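Local coordinates for uncharacterized protein (Bacteroides ovatus, PDB 3NQK) that is of unknown function but joins an N-terminal DUF4973 domain of the E-set clan to a C-terminal BT_3044-like domain, at residues Gln11-Lys16 with Leu43-Ser48; Ser54-Ile59 with Ile101-Cys106. One frame throughout, in Å; residues are numbered along the deposited sequence.

Contact 1 and contact 2 both lie in the N-terminal, DUF4973 part of the chain, their centres about 11 Å apart and on the same side of the chain's centre. They come in series: 11-16 pairs with 43-48 before 54-59 meets 101-106. Contact 1 belongs to an antiparallel four-stranded sheet, contact 2 to a mixed sheet that packs against it, consistent with the two layers of an E-set-like beta-sandwich. The layers meet where Val-13 packs on Ile-59 and Val-47 on Ile-101. A probable backbone hydrogen bond from Val-47 N to Cys-106 O continues the pairing of strands 38-48 and 107-115. Both contacts also touch the second subunit, so this end of the N-terminal region lies where the two subunits meet.

Contact 1 of 2, residues Gln11-Lys16 with Leu43-Ser48; sequences QYVSFK and LPIIVS
Val-13 and Phe-15 meet Ile-45, Val-47 and Leu-43 on one face of a two-strand antiparallel pairing. Val-13 spreads its two methyls: CG1 reaches Ile-45 CG2 at 3.9 Å, while CG2 turns to Val-47 CG2 at 4.1 Å. Chi1 of Phe-15 (-61°) sets CG beside the backbone N, anti to the carbonyl carbon. Its side chain lies beside that of Ile-45, pointing the same way, but crosses Leu-43 at about a right angle, CD1 to Leu-43 CD2 3.6 Å. On the other face Ile-46 CD1 touches Lys-16 CB at 3.7 Å. Five backbone hydrogen bonds fix the register; the Ser-14 and Ile-46 amides and carbonyls bond reciprocally, and Lys-16 N closes the row on Pro-44 O at 2.9 Å. Strand 12-15 is the outermost strand, within this chain, of a four-stranded antiparallel sheet, consistent with an E-set-like sandwich. A water on the Ser-14 face donates to Tyr-12 O at 3.1 Å and bonds Ser-48 OG. Behind the first shell, Ile-59 and Ile-61 of strand 57-63 and Leu-129 and Ile-131 of strand 125-133 back the Val-13 and Phe-15 face. Met-257 of the second subunit packs on Ile-46 and Ser-48.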
ATOM      1  N   GLN A  11      27.422  -7.315   9.969  1.00 74.46           N
ATOM      2  CA  GLN A  11      25.979  -7.069   9.634  1.00 74.17           C
ATOM      3  C   GLN A  11      25.191  -6.444  10.807  1.00 72.28           C
ATOM      4  O   GLN A  11      25.304  -6.877  11.949  1.00 73.53           O
ATOM      5  CB  GLN A  11      25.312  -8.357   9.190  1.00 74.19           C
ATOM      6  CG  GLN A  11      25.786  -8.839   7.860  1.00 83.42           C
ATOM      7  CD  GLN A  11      24.946  -9.959   7.324  1.00 89.75           C
ATOM      8  OE1 GLN A  11      24.758 -10.974   7.984  1.00 94.04           O
ATOM      9  NE2 GLN A  11      24.440  -9.791   6.107  1.00 94.81           N
ATOM     10  N   TYR A  12      24.342  -5.475  10.478  1.00 68.94           N
ATOM     11  CA  TYR A  12      23.625  -4.686  11.458  1.00 67.37           C
ATOM     12  C   TYR A  12      22.112  -4.953  11.332  1.00 63.00           C
ATOM     13  O   TYR A  12      21.571  -4.957  10.224  1.00 64.58           O
ATOM     14  CB  TYR A  12      23.944  -3.190  11.213  1.00 68.17           C
ATOM     15  CG  TYR A  12      23.355  -2.205  12.235  1.00 81.28           C
ATOM     16  CD1 TYR A  12      23.870  -2.118  13.540  1.00 92.20           C
ATOM     17  CD2 TYR A  12      22.363  -1.287  11.859  1.00 88.22           C
ATOM     18  CE1 TYR A  12      23.350  -1.190  14.471  1.00 91.28           C
ATOM     19  CE2 TYR A  12      21.844  -0.351  12.782  1.00 89.03           C
ATOM     20  CZ  TYR A  12      22.340  -0.316  14.080  1.00 89.24           C
ATOM     21  OH  TYR A  12      21.834   0.595  14.975  1.00 85.05           O
ATOM     22  N   VAL A  13      21.443  -5.196  12.469  1.00 55.87           N
ATOM     23  CA  VAL A  13      20.004  -5.461  12.482  1.00 49.75           C
ATOM     24  C   VAL A  13      19.265  -4.279  13.065  1.00 48.78           C
ATOM     25  O   VAL A  13      19.530  -3.888  14.182  1.00 49.48           O
ATOM     26  CB  VAL A  13      19.674  -6.682  13.333  1.00 50.98           C
ATOM     27  CG1 VAL A  13      18.136  -6.906  13.397  1.00 41.82           C
ATOM     28  CG2 VAL A  13      20.372  -7.900  12.793  1.00 46.13           C
ATOM     29  N   SER A  14      18.277  -3.763  12.333  1.00 46.53           N
ATOM     30  CA  SER A  14      17.567  -2.568  12.752  1.00 44.43           C
ATOM     31  C   SER A  14      16.114  -2.522  12.272  1.00 44.50           C
ATOM     32  O   SER A  14      15.690  -3.329  11.447  1.00 45.41           O
ATOM     33  CB  SER A  14      18.282  -1.346  12.236  1.00 44.60           C
ATOM     34  OG  SER A  14      18.262  -1.322  10.831  1.00 38.86           O
ATOM     35  N   PHE A  15      15.368  -1.551  12.807  1.00 44.86           N
ATOM     36  CA  PHE A  15      13.973  -1.335  12.457  1.00 45.57           C
ATOM     37  C   PHE A  15      13.882  -0.400  11.277  1.00 46.71           C
ATOM     38  O   PHE A  15      14.713   0.488  11.126  1.00 44.90           O
ATOM     39  CB  PHE A  15      13.229  -0.677  13.625  1.00 45.20           C
ATOM     40  CG  PHE A  15      13.210  -1.498  14.892  1.00 46.17           C
ATOM     41  CD1 PHE A  15      12.365  -2.600  15.013  1.00 46.34           C
ATOM     42  CD2 PHE A  15      13.938  -1.102  15.995  1.00 47.26           C
ATOM     43  CE1 PHE A  15      12.299  -3.313  16.181  1.00 45.85           C
ATOM     44  CE2 PHE A  15      13.873  -1.816  17.174  1.00 51.10           C
ATOM     45  CZ  PHE A  15      13.056  -2.929  17.265  1.00 49.49           C
ATOM     46  N   LYS A  16      12.850  -0.564  10.456  1.00 50.68           N
ATOM     47  CA  LYS A  16      12.618   0.377   9.354  1.00 55.39           C
ATOM     48  C   LYS A  16      11.161   0.818   9.291  1.00 55.89           C
ATOM     49  O   LYS A  16      10.324   0.176   8.645  1.00 55.40           O
ATOM     50  CB  LYS A  16      13.045  -0.226   8.018  1.00 57.40           C
ATOM     51  CG  LYS A  16      13.727   0.773   7.085  1.00 65.11           C
ATOM     52  CD  LYS A  16      15.140   1.161   7.614  1.00 73.24           C
ATOM     53  CE  LYS A  16      15.939   1.963   6.573  1.00 79.68           C
ATOM     54  NZ  LYS A  16      15.180   3.175   6.075  1.00 76.32           N
ATOM     55  N   LEU A  43       5.903  -3.486  11.773  1.00 40.17           N
ATOM     56  CA  LEU A  43       7.171  -2.791  11.763  1.00 38.99           C
ATOM     57  C   LEU A  43       8.262  -3.707  11.247  1.00 40.47           C
ATOM     58  O   LEU A  43       8.566  -4.729  11.850  1.00 37.91           O
ATOM     59  CB  LEU A  43       7.516  -2.328  13.169  1.00 40.62           C
ATOM     60  CG  LEU A  43       8.836  -1.608  13.340  1.00 37.88           C
ATOM     61  CD1 LEU A  43       8.883  -0.388  12.455  1.00 36.74           C
ATOM     62  CD2 LEU A  43       9.017  -1.228  14.813  1.00 38.87           C
ATOM     63  N   PRO A  44       8.845  -3.353  10.112  1.00 42.13           N
ATOM     64  CA  PRO A  44       9.858  -4.185   9.532  1.00 41.61           C
ATOM     65  C   PRO A  44      11.141  -4.230  10.331  1.00 41.19           C
ATOM     66  O   PRO A  44      11.615  -3.198  10.821  1.00 39.91           O
ATOM     67  CB  PRO A  44      10.121  -3.523   8.184  1.00 41.62           C
ATOM     68  CG  PRO A  44       8.888  -2.833   7.857  1.00 43.32           C
ATOM     69  CD  PRO A  44       8.276  -2.417   9.130  1.00 42.32           C
ATOM     70  N   ILE A  45      11.696  -5.430  10.449  1.00 41.41           N
ATOM     71  CA  ILE A  45      13.006  -5.622  11.004  1.00 41.87           C
ATOM     72  C   ILE A  45      13.919  -6.041   9.846  1.00 42.78           C
ATOM     73  O   ILE A  45      13.607  -6.979   9.102  1.00 41.77           O
ATOM     74  CB  ILE A  45      12.991  -6.672  12.087  1.00 42.72           C
ATOM     75  CG1 ILE A  45      12.096  -6.203  13.241  1.00 46.69           C
ATOM     76  CG2 ILE A  45      14.372  -6.928  12.580  1.00 36.38           C
ATOM     77  CD1 ILE A  45      11.975  -7.196  14.341  1.00 56.70           C
ATOM     78  N   ILE A  46      15.013  -5.303   9.677  1.00 41.47           N
ATOM     79  CA  ILE A  46      15.860  -5.420   8.514  1.00 42.71           C
ATOM     80  C   ILE A  46      17.271  -5.813   8.896  1.00 43.64           C
ATOM     81  O   ILE A  46      17.828  -5.283   9.859  1.00 44.25           O
ATOM     82  CB  ILE A  46      15.908  -4.058   7.747  1.00 43.26           C
ATOM     83  CG1 ILE A  46      14.728  -3.940   6.808  1.00 50.39           C
ATOM     84  CG2 ILE A  46      17.150  -3.927   6.964  1.00 45.86           C
ATOM     85  CD1 ILE A  46      13.430  -3.844   7.503  1.00 60.88           C
ATOM     86  N   VAL A  47      17.855  -6.748   8.134  1.00 43.66           N
ATOM     87  CA  VAL A  47      19.249  -7.146   8.326  1.00 45.23           C
ATOM     88  C   VAL A  47      20.098  -6.582   7.194  1.00 48.03           C
ATOM     89  O   VAL A  47      20.134  -7.134   6.101  1.00 47.85           O
ATOM     90  CB  VAL A  47      19.389  -8.668   8.376  1.00 47.58           C
ATOM     91  CG1 VAL A  47      20.835  -9.067   8.641  1.00 40.89           C
ATOM     92  CG2 VAL A  47      18.454  -9.256   9.455  1.00 43.34           C
ATOM     93  N   SER A  48      20.772  -5.473   7.469  1.00 54.22           N
ATOM     94  CA  SER A  48      21.548  -4.753   6.447  1.00 61.44           C
ATOM     95  C   SER A  48      22.957  -5.233   6.385  1.00 67.58           C
ATOM     96  O   SER A  48      23.596  -5.436   7.417  1.00 69.21           O
ATOM     97  CB  SER A  48      21.555  -3.243   6.740  1.00 62.59           C
ATOM     98  OG  SER A  48      20.276  -2.656   6.489  1.00 67.51           O
TER
HETATM   99  O   HOH W   1      19.698  -2.617   9.382  1.00 42.69           O

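Contact 2 of 2, residues Ser54-Ile59 with Ile101-Cys106; sequences SQDRDI and IPAGSC
Arg-57 and Ile-101 form an antiparallel hydrogen-bonded pair, Arg-57 N to Ile-101 O at 3.0 Å and Ile-101 N to Arg-57 O at 2.9 Å, beyond which segment 101-106 leaves through a type II turn from Pro-102 to Ser-105. Gly-104 takes its third position with a positive phi of 87°, and Ser-105 N closes the turn on Pro-102 O. Ile-59 and Ile-101 meet through their CD1 methyls at 3.5 Å. Ala-103 turns CB toward the other segment, 3.8 Å from both Ser-54 C and Asp-56 OD1. The Asp-56 carboxylate lies against the Pro-102/Ala-103 link, OD2 3.8 Å from Pro-102 CA and weakly hydrogen-bonded to His-100 NE2. Arg-57 keeps CB and CG near Ile-101 O but bends at chi3 (89°), which turns CZ aside; NE bonds Asp-134 O and NH1 bonds Asn-53 OD1. Asn-53 also binds Ser-105 O through ND2, tying the turn to the loop before strand 57-63. The apolar CD1 methyls of Ile-59 and Ile-101 thus pack towards Val-13, Ile-45 and Val-47, whereas carbonyl oxygens of Asp-134 and Asn-53 take guanidinium N-H groups, so the positive charge is probably spread over dipoles and not paired with a carboxylate here.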
ATOM      1  N   SER A  54      23.849 -15.060   6.518  1.00 68.47           N
ATOM      2  CA  SER A  54      24.111 -16.491   6.518  1.00 71.13           C
ATOM      3  C   SER A  54      23.794 -17.159   7.860  1.00 70.09           C
ATOM      4  O   SER A  54      24.124 -18.318   8.066  1.00 72.38           O
ATOM      5  CB  SER A  54      25.570 -16.748   6.134  1.00 72.84           C
ATOM      6  OG  SER A  54      26.442 -16.046   6.998  1.00 77.38           O
ATOM      7  N   GLN A  55      23.133 -16.429   8.753  1.00 69.94           N
ATOM      8  CA  GLN A  55      22.793 -16.957  10.089  1.00 70.63           C
ATOM      9  C   GLN A  55      21.287 -17.010  10.305  1.00 67.26           C
ATOM     10  O   GLN A  55      20.578 -16.066   9.966  1.00 64.95           O
ATOM     11  CB  GLN A  55      23.407 -16.065  11.200  1.00 71.76           C
ATOM     12  CG  GLN A  55      24.951 -15.942  11.190  1.00 77.61           C
ATOM     13  CD  GLN A  55      25.511 -15.200  12.456  1.00 84.80           C
ATOM     14  OE1 GLN A  55      25.109 -15.487  13.597  1.00 88.73           O
ATOM     15  NE2 GLN A  55      26.452 -14.284  12.238  1.00 80.89           N
ATOM     16  N   ASP A  56      20.792 -18.123  10.844  1.00 66.41           N
ATOM     17  CA  ASP A  56      19.445 -18.137  11.390  1.00 64.97           C
ATOM     18  C   ASP A  56      19.536 -17.245  12.611  1.00 61.71           C
ATOM     19  O   ASP A  56      20.451 -17.386  13.412  1.00 60.60           O
ATOM     20  CB  ASP A  56      18.991 -19.553  11.787  1.00 66.57           C
ATOM     21  CG  ASP A  56      18.509 -20.395  10.577  1.00 76.58           C
ATOM     22  OD1 ASP A  56      19.363 -20.910   9.801  1.00 81.94           O
ATOM     23  OD2 ASP A  56      17.279 -20.603  10.457  1.00 81.63           O
ATOM     24  N   ARG A  57      18.657 -16.259  12.698  1.00 58.92           N
ATOM     25  CA  ARG A  57      18.722 -15.293  13.778  1.00 57.48           C
ATOM     26  C   ARG A  57      17.413 -15.226  14.515  1.00 57.58           C
ATOM     27  O   ARG A  57      16.352 -15.058  13.909  1.00 55.74           O
ATOM     28  CB  ARG A  57      19.087 -13.901  13.239  1.00 54.57           C
ATOM     29  CG  ARG A  57      20.242 -13.917  12.243  1.00 58.62           C
ATOM     30  CD  ARG A  57      20.457 -12.577  11.570  1.00 47.88           C
ATOM     31  NE  ARG A  57      21.363 -11.727  12.331  1.00 58.75           N
ATOM     32  CZ  ARG A  57      22.595 -11.381  11.943  1.00 62.87           C
ATOM     33  NH1 ARG A  57      23.074 -11.771  10.765  1.00 56.68           N
ATOM     34  NH2 ARG A  57      23.331 -10.589  12.719  1.00 69.78           N
ATOM     35  N   ASP A  58      17.484 -15.465  15.819  1.00 59.28           N
ATOM     36  CA  ASP A  58      16.370 -15.246  16.700  1.00 59.52           C
ATOM     37  C   ASP A  58      16.592 -13.901  17.346  1.00 57.18           C
ATOM     38  O   ASP A  58      17.481 -13.749  18.173  1.00 59.87           O
ATOM     39  CB  ASP A  58      16.281 -16.361  17.756  1.00 60.08           C
ATOM     40  CG  ASP A  58      15.722 -17.663  17.185  1.00 65.74           C
ATOM     41  OD1 ASP A  58      14.608 -17.636  16.592  1.00 66.92           O
ATOM     42  OD2 ASP A  58      16.387 -18.712  17.336  1.00 76.84           O
ATOM     43  N   ILE A  59      15.824 -12.905  16.910  1.00 53.12           N
ATOM     44  CA  ILE A  59      15.996 -11.533  17.373  1.00 50.62           C
ATOM     45  C   ILE A  59      15.081 -11.258  18.531  1.00 50.39           C
ATOM     46  O   ILE A  59      13.918 -11.633  18.507  1.00 53.21           O
ATOM     47  CB  ILE A  59      15.712 -10.533  16.228  1.00 49.99           C
ATOM     48  CG1 ILE A  59      16.747 -10.720  15.107  1.00 53.86           C
ATOM     49  CG2 ILE A  59      15.742  -9.080  16.744  1.00 52.98           C
ATOM     50  CD1 ILE A  59      16.310 -10.189  13.758  1.00 52.94           C
ATOM     51  N   ILE A 101      14.453 -14.636  11.713  1.00 48.08           N
ATOM     52  CA  ILE A 101      14.891 -14.377  10.359  1.00 47.53           C
ATOM     53  C   ILE A 101      15.823 -15.494   9.921  1.00 49.31           C
ATOM     54  O   ILE A 101      16.961 -15.575  10.378  1.00 50.59           O
ATOM     55  CB  ILE A 101      15.626 -13.038  10.234  1.00 45.57           C
ATOM     56  CG1 ILE A 101      14.683 -11.891  10.541  1.00 46.40           C
ATOM     57  CG2 ILE A 101      16.199 -12.872   8.819  1.00 45.44           C
ATOM     58  CD1 ILE A 101      15.326 -10.525  10.412  1.00 49.83           C
ATOM     59  N   PRO A 102      15.343 -16.366   9.044  1.00 50.61           N
ATOM     60  CA  PRO A 102      16.177 -17.480   8.605  1.00 52.48           C
ATOM     61  C   PRO A 102      17.352 -17.026   7.776  1.00 51.11           C
ATOM     62  O   PRO A 102      17.340 -15.927   7.240  1.00 48.89           O
ATOM     63  CB  PRO A 102      15.216 -18.338   7.750  1.00 52.26           C
ATOM     64  CG  PRO A 102      14.088 -17.426   7.393  1.00 52.89           C
ATOM     65  CD  PRO A 102      13.968 -16.447   8.511  1.00 52.72           C
ATOM     66  N   ALA A 103      18.384 -17.847   7.724  1.00 52.65           N
ATOM     67  CA  ALA A 103      19.495 -17.597   6.841  1.00 54.20           C
ATOM     68  C   ALA A 103      18.934 -17.443   5.450  1.00 53.64           C
ATOM     69  O   ALA A 103      17.924 -18.056   5.118  1.00 55.59           O
ATOM     70  CB  ALA A 103      20.491 -18.757   6.893  1.00 54.08           C
ATOM     71  N   GLY A 104      19.540 -16.577   4.655  1.00 54.09           N
ATOM     72  CA  GLY A 104      19.061 -16.328   3.278  1.00 52.87           C
ATOM     73  C   GLY A 104      17.970 -15.268   3.167  1.00 49.46           C
ATOM     74  O   GLY A 104      17.633 -14.843   2.080  1.00 50.38           O
ATOM     75  N   SER A 105      17.385 -14.884   4.286  1.00 48.03           N
ATOM     76  CA  SER A 105      16.405 -13.811   4.294  1.00 48.68           C
ATOM     77  C   SER A 105      16.979 -12.632   5.063  1.00 48.52           C
ATOM     78  O   SER A 105      17.948 -12.784   5.791  1.00 51.83           O
ATOM     79  CB  SER A 105      15.104 -14.278   4.935  1.00 50.19           C
ATOM     80  OG  SER A 105      14.562 -15.373   4.231  1.00 54.27           O
ATOM     81  N   CYS A 106      16.394 -11.456   4.894  1.00 46.34           N
ATOM     82  CA  CYS A 106      16.903 -10.275   5.571  1.00 45.36           C
ATOM     83  C   CYS A 106      15.817  -9.312   5.998  1.00 43.87           C
ATOM     84  O   CYS A 106      16.110  -8.235   6.458  1.00 44.33           O
ATOM     85  CB  CYS A 106      17.906  -9.551   4.682  1.00 46.29           C
ATOM     86  SG  CYS A 106      17.197  -8.822   3.204  1.00 48.74           S
TER